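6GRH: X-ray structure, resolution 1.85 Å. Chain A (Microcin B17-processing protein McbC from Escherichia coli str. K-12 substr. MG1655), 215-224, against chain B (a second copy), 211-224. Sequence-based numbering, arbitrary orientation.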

# COMPACT_ATOMS: atom_id res chain seq x y z
N GLY A 215 -10.40 -11.05 19.55
CA GLY A 215 -10.40 -12.48 19.75
C GLY A 215 -10.44 -12.85 21.22
O GLY A 215 -11.14 -13.81 21.58
N SER A 216 -9.73 -12.10 22.08
CA SER A 216 -9.84 -12.36 23.51
C SER A 216 -11.27 -12.11 24.01
O SER A 216 -11.77 -12.79 24.95
N MET A 217 -11.93 -11.14 23.41
CA MET A 217 -13.29 -10.80 23.81
C MET A 217 -14.29 -11.86 23.38
O MET A 217 -15.05 -12.36 24.21
N TYR A 218 -14.29 -12.24 22.10
CA TYR A 218 -15.27 -13.25 21.69
C TYR A 218 -15.00 -14.61 22.35
O TYR A 218 -15.93 -15.40 22.54
N GLN A 219 -13.74 -14.87 22.72
CA GLN A 219 -13.40 -16.12 23.38
C GLN A 219 -14.01 -16.20 24.78
O GLN A 219 -14.54 -17.23 25.15
N ASN A 220 -13.95 -15.11 25.53
CA ASN A 220 -14.67 -15.01 26.81
C ASN A 220 -16.17 -15.28 26.62
O ASN A 220 -16.80 -15.95 27.46
N ALA A 221 -16.72 -14.74 25.55
CA ALA A 221 -18.12 -14.94 25.22
C ALA A 221 -18.43 -16.41 24.86
O ALA A 221 -19.45 -16.92 25.29
N VAL A 222 -17.55 -17.07 24.12
CA VAL A 222 -17.65 -18.54 23.86
C VAL A 222 -17.71 -19.32 25.17
O VAL A 222 -18.59 -20.18 25.36
N LEU A 223 -16.78 -19.01 26.06
CA LEU A 223 -16.67 -19.72 27.33
C LEU A 223 -17.86 -19.43 28.25
O LEU A 223 -18.42 -20.34 28.82
N VAL A 224 -18.29 -18.17 28.33
CA VAL A 224 -19.43 -17.81 29.16
C VAL A 224 -20.72 -18.44 28.58
O VAL A 224 -21.52 -19.03 29.33
N LEU B 211 -5.35 -12.96 13.27
CA LEU B 211 -5.02 -12.07 14.39
C LEU B 211 -6.03 -12.20 15.53
O LEU B 211 -5.65 -12.30 16.66
N MET B 212 -7.32 -12.28 15.19
CA MET B 212 -8.34 -12.53 16.19
C MET B 212 -8.15 -13.89 16.87
O MET B 212 -8.24 -13.99 18.09
N GLU B 213 -7.82 -14.90 16.10
CA GLU B 213 -7.57 -16.21 16.65
C GLU B 213 -6.45 -16.21 17.67
O GLU B 213 -6.57 -16.86 18.69
N THR B 214 -5.40 -15.47 17.42
CA THR B 214 -4.30 -15.31 18.36
C THR B 214 -4.75 -14.81 19.73
O THR B 214 -4.33 -15.32 20.75
N GLY B 215 -5.67 -13.84 19.72
CA GLY B 215 -6.25 -13.31 20.92
C GLY B 215 -7.10 -14.32 21.65
O GLY B 215 -7.06 -14.37 22.89
N SER B 216 -7.87 -15.15 20.91
CA SER B 216 -8.62 -16.22 21.56
C SER B 216 -7.67 -17.21 22.25
O SER B 216 -7.99 -17.80 23.32
N MET B 217 -6.51 -17.42 21.65
CA MET B 217 -5.54 -18.36 22.20
C MET B 217 -4.88 -17.82 23.45
O MET B 217 -4.87 -18.50 24.48
N TYR B 218 -4.34 -16.61 23.41
CA TYR B 218 -3.69 -16.11 24.62
C TYR B 218 -4.70 -15.89 25.76
O TYR B 218 -4.33 -15.96 26.93
N GLN B 219 -5.96 -15.64 25.42
CA GLN B 219 -6.99 -15.45 26.43
C GLN B 219 -7.27 -16.74 27.19
O GLN B 219 -7.39 -16.72 28.40
N ASN B 220 -7.35 -17.86 26.49
CA ASN B 220 -7.41 -19.18 27.14
C ASN B 220 -6.23 -19.40 28.08
O ASN B 220 -6.39 -19.96 29.18
N ALA B 221 -5.05 -18.98 27.64
CA ALA B 221 -3.85 -19.07 28.44
C ALA B 221 -3.90 -18.18 29.69
O ALA B 221 -3.49 -18.61 30.75
N VAL B 222 -4.42 -16.96 29.57
CA VAL B 222 -4.70 -16.07 30.73
C VAL B 222 -5.59 -16.77 31.75
O VAL B 222 -5.28 -16.79 32.96
N LEU B 223 -6.68 -17.33 31.26
CA LEU B 223 -7.67 -17.97 32.12
C LEU B 223 -7.11 -19.25 32.76
O LEU B 223 -7.28 -19.45 33.95
N VAL B 224 -6.41 -20.07 31.99
CA VAL B 224 -5.82 -21.29 32.53
C VAL B 224 -4.72 -20.94 33.55
O VAL B 224 -4.67 -21.52 34.64

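The two helices meet through bare backbone: at A:Gly215 and B:Gly215 the main chains come so close that A:Gly215 C lies 3.7 Å from B:Gly215 C, and the helix axes approach to 6.9 Å. They cross at -57°, with their N-to-C directions diverging by the same angle. A:Gly215 CA sits 3.1 Å from B:Met212 O, in a CA-H...O contact with an angle of 165° at the hydrogen, while B:Met212 O also accepts the helical hydrogen bond from B:Ser216 N (3.1 Å). Glycine is what allows this approach. A CB on A:Gly215 would point toward the partner and fall 1.6 Å from B:Met212 O, a clash; one on B:Gly215 would be tight, 3.0 Å from A:Ser216 N.

Next to the glycines, the two copies of Ser216 stand nearly face to face along the backbone, with A:Ser216 N 3.8 Å from B:Ser216 N. Their CA-to-CB bonds point sideways, and both side chains adopt the p rotamer (chi1 71°). Each serine packs near the tyrosine of the other chain, A:Ser216 CB lying 4.0 Å from B:Tyr218 CE1 and B:Ser216 CB 4.0 Å from A:Tyr218 CE1. The tyrosines, also p at chi1, leave their helices sideways, but their ends come nearer to the partner. A water completes each serine-tyrosine pair. Water 1 donates to A:Ser216 OG (2.6 Å) and is hydrogen-bonded to B:Tyr218 OH (2.7 Å); water 2 likewise donates to B:Ser216 OG (2.6 Å) and bonds A:Tyr218 OH (2.7 Å). B:Ser216 OG in turn donates to B:Glu213 O at 2.6 Å, back along its own helix. The ring of A:Tyr218 reaches further along chain B, where its CE2 lies 3.9 Å from B:Met212 CB; that methionine (m, t, m) starts out sideways and its end leads away from the contact.

One turn beyond the serines, A:Gln219 and B:Gln219 point directly toward the opposing helix. Their t, p conformation lays the aliphatic part over the partner's serine, so that A:Gln219 CG is 3.5 Å from B:Ser216 O and B:Gln219 CG is 3.5 Å from A:Ser216 O. The amides then form a reciprocal pair of hydrogen bonds: A:Gln219 NE2 donates to B:Asn220 OD1 at 3.0 Å, and B:Gln219 NE2 to A:Asn220 OD1 at 2.9 Å. The asparagines, m at chi1, begin sideways but bring their ends nearer to receive these bonds, and their ND2 groups are satisfied elsewhere in the structure. By contrast, A:Gln219 OE1 and B:Gln219 OE1 are buried by the contact without a partner anywhere in the model.

Farther along, where the helices diverge, A:Leu223 and B:Leu223 (both m, t) point toward each other and meet at CD1 to CD1, 3.4 Å apart. Each of these methyl groups also borders an asparagine, A:Leu223 CD1 lying 3.7 Å from B:Asn220 OD1 and B:Leu223 CD1 3.7 Å from A:Asn220 OD1.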

# COMPACT_ATOMS: atom_id res chain seq x y z
CB SER A 216 -8.82 -11.53 24.34
OG SER A 216 -9.15 -10.16 24.35
CB MET A 217 -13.71 -9.43 23.32
CG MET A 217 -12.85 -8.34 23.94
SD MET A 217 -13.04 -6.78 23.10
CE MET A 217 -14.73 -6.38 23.54
CB TYR A 218 -15.45 -13.35 20.18
CG TYR A 218 -14.35 -13.95 19.33
CD1 TYR A 218 -13.90 -15.25 19.50
CD2 TYR A 218 -13.82 -13.22 18.26
CE1 TYR A 218 -12.92 -15.78 18.68
CE2 TYR A 218 -12.84 -13.75 17.42
CZ TYR A 218 -12.40 -15.03 17.62
OH TYR A 218 -11.42 -15.54 16.81
CB GLN A 219 -11.88 -16.32 23.44
CG GLN A 219 -11.42 -17.66 24.00
CD GLN A 219 -11.93 -18.89 23.24
OE1 GLN A 219 -12.36 -18.80 22.08
NE2 GLN A 219 -11.88 -20.07 23.90
CB ASN A 220 -14.50 -13.63 27.45
CG ASN A 220 -13.30 -13.55 28.35
OD1 ASN A 220 -12.47 -14.46 28.36
ND2 ASN A 220 -13.19 -12.45 29.11
CB ALA A 221 -18.56 -14.00 24.12
CB VAL A 222 -16.46 -19.06 23.02
CG1 VAL A 222 -16.43 -20.59 22.96
CG2 VAL A 222 -16.51 -18.50 21.59
CB LEU A 223 -15.34 -19.40 28.01
CG LEU A 223 -14.07 -19.81 27.24
CD1 LEU A 223 -12.84 -19.26 27.95
CD2 LEU A 223 -13.99 -21.32 27.03
CB VAL A 224 -19.54 -16.28 29.33
CG1 VAL A 224 -20.84 -15.87 30.01
CG2 VAL A 224 -18.34 -15.74 30.13
CB LEU B 211 -4.87 -10.61 13.93
CG LEU B 211 -3.45 -10.22 13.50
CD1 LEU B 211 -2.83 -11.13 12.46
CD2 LEU B 211 -3.44 -8.81 12.96
CB MET B 212 -9.75 -12.36 15.59
CG MET B 212 -10.01 -10.90 15.24
SD MET B 212 -11.67 -10.59 14.61
CE MET B 212 -11.72 -11.58 13.14
CB GLU B 213 -7.28 -17.19 15.54
CG GLU B 213 -6.93 -18.59 16.00
CD GLU B 213 -6.75 -19.52 14.82
OE1 GLU B 213 -7.57 -19.42 13.86
OE2 GLU B 213 -5.79 -20.36 14.87
CB THR B 214 -3.25 -14.38 17.75
OG1 THR B 214 -2.85 -14.93 16.48
CG2 THR B 214 -2.05 -14.25 18.65
CB SER B 216 -9.58 -16.95 20.59
OG SER B 216 -8.87 -17.74 19.66
CB MET B 217 -4.51 -18.77 21.17
CG MET B 217 -5.14 -19.52 20.01
SD MET B 217 -4.04 -19.67 18.62
CE MET B 217 -2.81 -20.77 19.30
CB TYR B 218 -2.79 -14.90 24.38
CG TYR B 218 -3.41 -13.55 24.05
CD1 TYR B 218 -4.28 -12.92 24.92
CD2 TYR B 218 -3.03 -12.87 22.90
CE1 TYR B 218 -4.80 -11.66 24.61
CE2 TYR B 218 -3.53 -11.61 22.58
CZ TYR B 218 -4.41 -11.00 23.44
OH TYR B 218 -4.93 -9.77 23.12
CB GLN B 219 -8.29 -14.91 25.81
CG GLN B 219 -9.38 -14.55 26.81
CD GLN B 219 -8.99 -13.50 27.86
OE1 GLN B 219 -8.01 -12.75 27.69
NE2 GLN B 219 -9.77 -13.45 28.96
CB ASN B 220 -7.43 -20.32 26.11
CG ASN B 220 -8.82 -20.69 25.67
OD1 ASN B 220 -9.77 -19.98 25.96
ND2 ASN B 220 -8.93 -21.80 24.92
CB ALA B 221 -2.61 -18.79 27.61
CB VAL B 222 -5.37 -14.73 30.30
CG1 VAL B 222 -5.87 -13.94 31.51
CG2 VAL B 222 -4.40 -13.88 29.48
CB LEU B 223 -8.97 -18.23 31.36
CG LEU B 223 -9.69 -16.99 30.82
CD1 LEU B 223 -10.85 -17.42 29.92
CD2 LEU B 223 -10.15 -16.06 31.93
CB VAL B 224 -5.31 -22.21 31.39
CG1 VAL B 224 -4.51 -23.39 31.92
CG2 VAL B 224 -6.50 -22.72 30.55
O HOH W 1 -6.85 -8.96 24.80
O HOH W 2 -10.52 -17.93 17.61